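Local coordinates for Lmo0325 protein (Listeria monocytogenes EGD-e, PDB 4RYK) that probably binds DNA as an Rgg-like transcriptional regulator, joining an N-terminal helix-turn-helix domain to an all-helical, TPR-like C-terminal domain, at residues F203-A208 against A243-V248; Y222-L227 against G254-K259. All coordinates share one frame; numbering follows the deposited sequence.

Contact 1 (F203-A208 against A243-V248); sequences FCHLFA and AFYRIV
In the TPR-like, Rgg-type C-terminal domain, segments 203-208 and 243-248, of helices 197-216 and 243-259, run nearly parallel, with the ring of Tyr-245, laid against Cys-204 and His-205, making the largest part of their contact. The axes of the two segments come within 10.4 Å at 12°, enough room for a ring to lie between the backbones. Cys-204 approaches over one face: its CB is 3.6 Å from the centroid of the Tyr-245 ring, a CH-pi contact displaced toward the CG side, where Cys-204 CB and Tyr-245 CG are 3.4 Å apart. Cys-204 SG, anti to its own carbonyl carbon, adds an oblique sulfur-aromatic contact, 4.7 Å from the same centroid. Phe-244 CD1 sits over the centre of the opposite face, so the ring is gripped from both sides.

Helices i and i+2 run roughly parallel in a TPR-like solenoid, and these two, separated in sequence by helix 220-235, follow that pattern. One turn on, Ala-208 CB meets Val-248 CG1 at 3.9 Å, a smaller apolar contact. The polar end of the ring faces the exposed His-205, whose CB lies 3.6 Å from Tyr-245 OH. With CG anti to the backbone N (chi1 177°), the imidazole is carried outward, and a water joins the two side chains, 2.6 Å from Tyr-245 OH and 2.7 Å from His-205 ND1, lying in the plane of the imidazole. Phe-240 of the second subunit packs on Tyr-245 and stacks with Phe-244, placing this ring cluster beside the dimer interface.

Contact 2 (Y222-L227 against G254-K259); sequences YANLVL and GAIWMK
Ile-256 places its two branches on different neighbours through its torsions: CG1 is anti to the carbonyl carbon (chi1 -66°) and the chain then runs extended (chi2 179°), driving CD1 out toward Ala-223 and Leu-227, while CG2, anti to the backbone N, is left to meet Asn-224. On the facing helix, Leu-227 has CG anti to its backbone N, which brings CD2 to 3.7 Å from Ile-256 CD1 as the two side chains run alongside one another, pointing opposite ways. Ala-223 CB, one turn earlier, touches the same methyl, Ile-256 CD1, at 3.9 Å. The one terminal methyl of the CG1 arm thus serves two apolar positions a turn apart on helix 220-235.

This is an antiparallel helix pair, the segments inclined at 155° and 10.9 Å apart at closest approach, as between consecutive helices of a TPR-like solenoid. Ile-215 and Leu-214 of helix 197-216 also reach it, touching Ile-256 and Ala-223 respectively. Asn-224 supplies the polar border. Its amide crosses the Ile-256 side chain at a slant, with OD1 3.5 Å and ND2 3.7 Å from CG2, and ND2 donates a hydrogen bond to Glu-260, just beyond the segment. The methyl CG2 therefore packs against an amide tethered at its nitrogen. In the absence of a hydrogen bond between the segments, cohesion here probably comes mainly from van der Waals packing and the burial of aliphatic carbon.

How the contacts relate
Three helices account for both contacts, and helix 243-259 serves each: its first turns meet helix 197-216 in contact 1, its last turns meet helix 220-235 in contact 2. The segments alternate along the chain because the earlier part of helix 243-259 meets the earlier of its two partner helices. The contact centres are about 14 Å apart, and the segments meet where Phe-207 O lies 3.3 Å from Val-226 CG1. The centre of contact 1 is about 12 Å from the centre of the chain, that of contact 2 about 23 Å; contact 1 borders the second subunit, whereas no other chain of the assembly touches contact 2. The glycan at Thr-30 to Ser-34 belongs to the separate helix-turn-helix region.

Contact 1 (F203-A208 against A243-V248)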
loop_
_atom_site.group_PDB
_atom_site.type_symbol
_atom_site.label_atom_id
_atom_site.label_comp_id
_atom_site.label_asym_id
_atom_site.label_seq_id
_atom_site.Cartn_x
_atom_site.Cartn_y
_atom_site.Cartn_z
ATOM N N PHE A 203 -10.828 -3.769 2.426
ATOM C CA PHE A 203 -12.247 -3.638 2.156
ATOM C C PHE A 203 -12.646 -4.223 0.801
ATOM O O PHE A 203 -13.688 -4.865 0.708
ATOM C CB PHE A 203 -12.703 -2.201 2.337
ATOM C CG PHE A 203 -12.833 -1.823 3.777
ATOM C CD1 PHE A 203 -13.956 -2.160 4.488
ATOM C CD2 PHE A 203 -11.862 -1.131 4.400
ATOM C CE1 PHE A 203 -14.089 -1.818 5.814
ATOM C CE2 PHE A 203 -11.983 -0.790 5.731
ATOM C CZ PHE A 203 -13.086 -1.128 6.436
ATOM N N CYS A 204 -11.843 -4.002 -0.251
ATOM C CA CYS A 204 -12.144 -4.575 -1.554
ATOM C C CYS A 204 -12.296 -6.069 -1.503
ATOM O O CYS A 204 -13.265 -6.622 -2.004
ATOM C CB CYS A 204 -11.084 -4.247 -2.591
ATOM S SG CYS A 204 -11.111 -2.520 -3.167
ATOM N N HIS A 205 -11.333 -6.709 -0.875
ATOM C CA HIS A 205 -11.352 -8.129 -0.684
ATOM C C HIS A 205 -12.616 -8.598 0.064
ATOM O O HIS A 205 -13.241 -9.582 -0.300
ATOM C CB HIS A 205 -10.120 -8.493 0.110
ATOM C CG HIS A 205 -10.045 -9.929 0.453
ATOM N ND1 HIS A 205 -9.672 -10.888 -0.456
ATOM C CD2 HIS A 205 -10.327 -10.587 1.602
ATOM C CE1 HIS A 205 -9.708 -12.078 0.118
ATOM N NE2 HIS A 205 -10.106 -11.924 1.369
ATOM N N LEU A 206 -12.956 -7.920 1.143
ATOM C CA LEU A 206 -14.124 -8.316 1.909
ATOM C C LEU A 206 -15.380 -8.117 1.052
ATOM O O LEU A 206 -16.246 -8.985 1.009
ATOM C CB LEU A 206 -14.236 -7.451 3.144
ATOM C CG LEU A 206 -15.563 -7.606 3.914
ATOM C CD1 LEU A 206 -15.758 -9.066 4.299
ATOM C CD2 LEU A 206 -15.594 -6.746 5.148
ATOM N N PHE A 207 -15.505 -6.983 0.374
ATOM C CA PHE A 207 -16.703 -6.708 -0.407
ATOM C C PHE A 207 -16.836 -7.697 -1.561
ATOM O O PHE A 207 -17.958 -8.077 -1.932
ATOM C CB PHE A 207 -16.706 -5.306 -0.997
ATOM C CG PHE A 207 -16.907 -4.185 -0.000
ATOM C CD1 PHE A 207 -17.852 -4.265 0.994
ATOM C CD2 PHE A 207 -16.166 -3.033 -0.105
ATOM C CE1 PHE A 207 -18.049 -3.223 1.867
ATOM C CE2 PHE A 207 -16.350 -1.991 0.760
ATOM C CZ PHE A 207 -17.302 -2.095 1.768
ATOM N N ALA A 208 -15.706 -8.072 -2.164
ATOM C CA ALA A 208 -15.706 -9.123 -3.203
ATOM C C ALA A 208 -16.247 -10.433 -2.665
ATOM O O ALA A 208 -17.112 -11.042 -3.286
ATOM C CB ALA A 208 -14.315 -9.364 -3.705
ATOM N N ALA A 243 -6.468 -1.508 -9.047
ATOM C CA ALA A 243 -6.846 -1.986 -10.368
ATOM C C ALA A 243 -7.299 -3.431 -10.371
ATOM O O ALA A 243 -8.278 -3.768 -11.017
ATOM C CB ALA A 243 -5.703 -1.808 -11.336
ATOM N N PHE A 244 -6.606 -4.280 -9.645
ATOM C CA PHE A 244 -6.990 -5.672 -9.591
ATOM C C PHE A 244 -8.465 -5.844 -9.187
ATOM O O PHE A 244 -9.203 -6.653 -9.744
ATOM C CB PHE A 244 -6.066 -6.431 -8.618
ATOM C CG PHE A 244 -6.420 -7.901 -8.446
ATOM C CD1 PHE A 244 -7.306 -8.310 -7.465
ATOM C CD2 PHE A 244 -5.860 -8.876 -9.283
ATOM C CE1 PHE A 244 -7.640 -9.661 -7.310
ATOM C CE2 PHE A 244 -6.178 -10.224 -9.128
ATOM C CZ PHE A 244 -7.078 -10.617 -8.160
ATOM N N TYR A 245 -8.888 -5.118 -8.188
ATOM C CA TYR A 245 -10.242 -5.235 -7.719
ATOM C C TYR A 245 -11.270 -4.599 -8.633
ATOM O O TYR A 245 -12.449 -4.902 -8.538
ATOM C CB TYR A 245 -10.366 -4.709 -6.284
ATOM C CG TYR A 245 -9.729 -5.661 -5.324
ATOM C CD1 TYR A 245 -10.326 -6.854 -5.027
ATOM C CD2 TYR A 245 -8.502 -5.382 -4.763
ATOM C CE1 TYR A 245 -9.736 -7.786 -4.170
ATOM C CE2 TYR A 245 -7.895 -6.282 -3.915
ATOM C CZ TYR A 245 -8.532 -7.481 -3.603
ATOM O OH TYR A 245 -7.940 -8.355 -2.724
ATOM N N ARG A 246 -10.848 -3.732 -9.544
ATOM C CA ARG A 246 -11.753 -3.240 -10.575
ATOM C C ARG A 246 -12.071 -4.384 -11.537
ATOM O O ARG A 246 -13.148 -4.445 -12.113
ATOM C CB ARG A 246 -11.147 -2.051 -11.312
ATOM C CG ARG A 246 -10.869 -0.895 -10.374
ATOM C CD ARG A 246 -10.527 0.334 -11.170
ATOM N NE ARG A 246 -10.086 1.449 -10.342
ATOM C CZ ARG A 246 -9.926 2.684 -10.790
ATOM N NH1 ARG A 246 -10.170 2.944 -12.050
ATOM N NH2 ARG A 246 -9.508 3.654 -9.990
ATOM N N ILE A 247 -11.137 -5.324 -11.699
ATOM C CA ILE A 247 -11.379 -6.451 -12.583
ATOM C C ILE A 247 -12.416 -7.345 -11.895
ATOM O O ILE A 247 -13.400 -7.799 -12.509
ATOM C CB ILE A 247 -10.105 -7.271 -12.877
ATOM C CG1 ILE A 247 -8.997 -6.420 -13.500
ATOM C CG2 ILE A 247 -10.423 -8.407 -13.849
ATOM C CD1 ILE A 247 -7.648 -7.141 -13.463
ATOM N N VAL A 248 -12.184 -7.563 -10.615
ATOM C CA VAL A 248 -13.105 -8.360 -9.786
ATOM C C VAL A 248 -14.506 -7.793 -9.856
ATOM O O VAL A 248 -15.478 -8.547 -10.104
ATOM C CB VAL A 248 -12.647 -8.440 -8.339
ATOM C CG1 VAL A 248 -13.652 -9.251 -7.528
ATOM C CG2 VAL A 248 -11.267 -9.079 -8.225
HETATM O O HOH W 1 -8.567 -10.823 -2.953
#

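Contact 2 (Y222-L227 against G254-K259)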
loop_
_atom_site.group_PDB
_atom_site.type_symbol
_atom_site.label_atom_id
_atom_site.label_comp_id
_atom_site.label_asym_id
_atom_site.label_seq_id
_atom_site.Cartn_x
_atom_site.Cartn_y
_atom_site.Cartn_z
ATOM N N TYR A 222 -29.139 -7.379 -2.372
ATOM C CA TYR A 222 -28.000 -7.192 -1.503
ATOM C C TYR A 222 -26.679 -7.277 -2.279
ATOM O O TYR A 222 -25.756 -6.532 -1.993
ATOM C CB TYR A 222 -28.039 -8.226 -0.385
ATOM C CG TYR A 222 -29.109 -8.010 0.679
ATOM C CD1 TYR A 222 -29.911 -6.866 0.706
ATOM C CD2 TYR A 222 -29.274 -8.945 1.695
ATOM C CE1 TYR A 222 -30.864 -6.692 1.697
ATOM C CE2 TYR A 222 -30.214 -8.778 2.689
ATOM C CZ TYR A 222 -31.005 -7.648 2.693
ATOM O OH TYR A 222 -31.955 -7.490 3.704
ATOM N N ALA A 223 -26.607 -8.196 -3.234
ATOM C CA ALA A 223 -25.413 -8.365 -4.029
ATOM C C ALA A 223 -25.133 -7.077 -4.769
ATOM O O ALA A 223 -24.004 -6.642 -4.817
ATOM C CB ALA A 223 -25.553 -9.510 -5.013
ATOM N N ASN A 224 -26.162 -6.460 -5.312
ATOM C CA ASN A 224 -26.027 -5.162 -5.960
ATOM C C ASN A 224 -25.540 -4.121 -5.002
ATOM O O ASN A 224 -24.683 -3.322 -5.348
ATOM C CB ASN A 224 -27.352 -4.709 -6.604
ATOM C CG ASN A 224 -27.513 -5.258 -8.018
ATOM O OD1 ASN A 224 -26.665 -5.021 -8.858
ATOM N ND2 ASN A 224 -28.549 -6.042 -8.264
ATOM N N LEU A 225 -26.040 -4.138 -3.779
ATOM C CA LEU A 225 -25.569 -3.129 -2.824
ATOM C C LEU A 225 -24.101 -3.268 -2.540
ATOM O O LEU A 225 -23.343 -2.281 -2.543
ATOM C CB LEU A 225 -26.359 -3.189 -1.514
ATOM C CG LEU A 225 -27.815 -2.763 -1.717
ATOM C CD1 LEU A 225 -28.648 -3.005 -0.473
ATOM C CD2 LEU A 225 -27.925 -1.315 -2.193
ATOM N N VAL A 226 -23.684 -4.500 -2.268
ATOM C CA VAL A 226 -22.303 -4.748 -1.914
ATOM C C VAL A 226 -21.357 -4.517 -3.112
ATOM O O VAL A 226 -20.281 -3.956 -2.951
ATOM C CB VAL A 226 -22.119 -6.149 -1.333
ATOM C CG1 VAL A 226 -20.668 -6.372 -0.985
ATOM C CG2 VAL A 226 -22.950 -6.313 -0.067
ATOM N N LEU A 227 -21.777 -4.936 -4.304
ATOM C CA LEU A 227 -21.013 -4.663 -5.507
ATOM C C LEU A 227 -20.762 -3.174 -5.679
ATOM O O LEU A 227 -19.640 -2.764 -6.025
ATOM C CB LEU A 227 -21.710 -5.217 -6.761
ATOM C CG LEU A 227 -21.073 -4.863 -8.113
ATOM C CD1 LEU A 227 -19.644 -5.365 -8.231
ATOM C CD2 LEU A 227 -21.847 -5.451 -9.260
ATOM N N GLY A 254 -20.871 -8.605 -14.228
ATOM C CA GLY A 254 -21.231 -9.534 -15.284
ATOM C C GLY A 254 -22.188 -10.596 -14.787
ATOM O O GLY A 254 -23.221 -10.837 -15.383
ATOM N N ALA A 255 -21.843 -11.208 -13.668
ATOM C CA ALA A 255 -22.653 -12.277 -13.101
ATOM C C ALA A 255 -24.050 -11.766 -12.730
ATOM O O ALA A 255 -25.051 -12.416 -13.003
ATOM C CB ALA A 255 -21.956 -12.834 -11.862
ATOM N N ILE A 256 -24.104 -10.599 -12.095
ATOM C CA ILE A 256 -25.366 -10.003 -11.722
ATOM C C ILE A 256 -26.226 -9.644 -12.927
ATOM O O ILE A 256 -27.449 -9.849 -12.914
ATOM C CB ILE A 256 -25.158 -8.801 -10.817
ATOM C CG1 ILE A 256 -24.559 -9.289 -9.477
ATOM C CG2 ILE A 256 -26.484 -8.082 -10.599
ATOM C CD1 ILE A 256 -24.278 -8.194 -8.476
ATOM N N TRP A 257 -25.604 -9.148 -13.972
ATOM C CA TRP A 257 -26.343 -8.944 -15.208
ATOM C C TRP A 257 -26.968 -10.230 -15.713
ATOM O O TRP A 257 -28.136 -10.226 -16.151
ATOM C CB TRP A 257 -25.468 -8.323 -16.295
ATOM C CG TRP A 257 -25.293 -6.844 -16.124
ATOM C CD1 TRP A 257 -26.126 -5.991 -15.472
ATOM C CD2 TRP A 257 -24.219 -6.045 -16.627
ATOM N NE1 TRP A 257 -25.635 -4.713 -15.538
ATOM C CE2 TRP A 257 -24.476 -4.717 -16.258
ATOM C CE3 TRP A 257 -23.077 -6.324 -17.385
ATOM C CZ2 TRP A 257 -23.616 -3.663 -16.588
ATOM C CZ3 TRP A 257 -22.232 -5.274 -17.732
ATOM C CH2 TRP A 257 -22.510 -3.958 -17.329
HETATM N N MSE A 258 -26.238 -11.337 -15.645
HETATM C CA MSE A 258 -26.802 -12.609 -16.099
HETATM C C MSE A 258 -28.023 -12.971 -15.302
HETATM O O MSE A 258 -29.012 -13.402 -15.835
HETATM C CB MSE A 258 -25.771 -13.732 -16.041
HETATM C CG MSE A 258 -24.658 -13.450 -17.031
HETATM SE SE MSE A 258 -23.485 -14.981 -17.341
HETATM C CE MSE A 258 -22.143 -14.532 -16.000
ATOM N N LYS A 259 -27.952 -12.773 -14.011
ATOM C CA LYS A 259 -29.067 -13.003 -13.136
ATOM C C LYS A 259 -30.194 -12.018 -13.345
ATOM O O LYS A 259 -31.312 -12.326 -13.015
ATOM C CB LYS A 259 -28.625 -12.864 -11.688
ATOM C CG LYS A 259 -27.757 -13.996 -11.191
ATOM C CD LYS A 259 -28.574 -15.257 -11.006
ATOM C CE LYS A 259 -29.465 -15.174 -9.784
ATOM N NZ LYS A 259 -30.787 -15.759 -10.121
#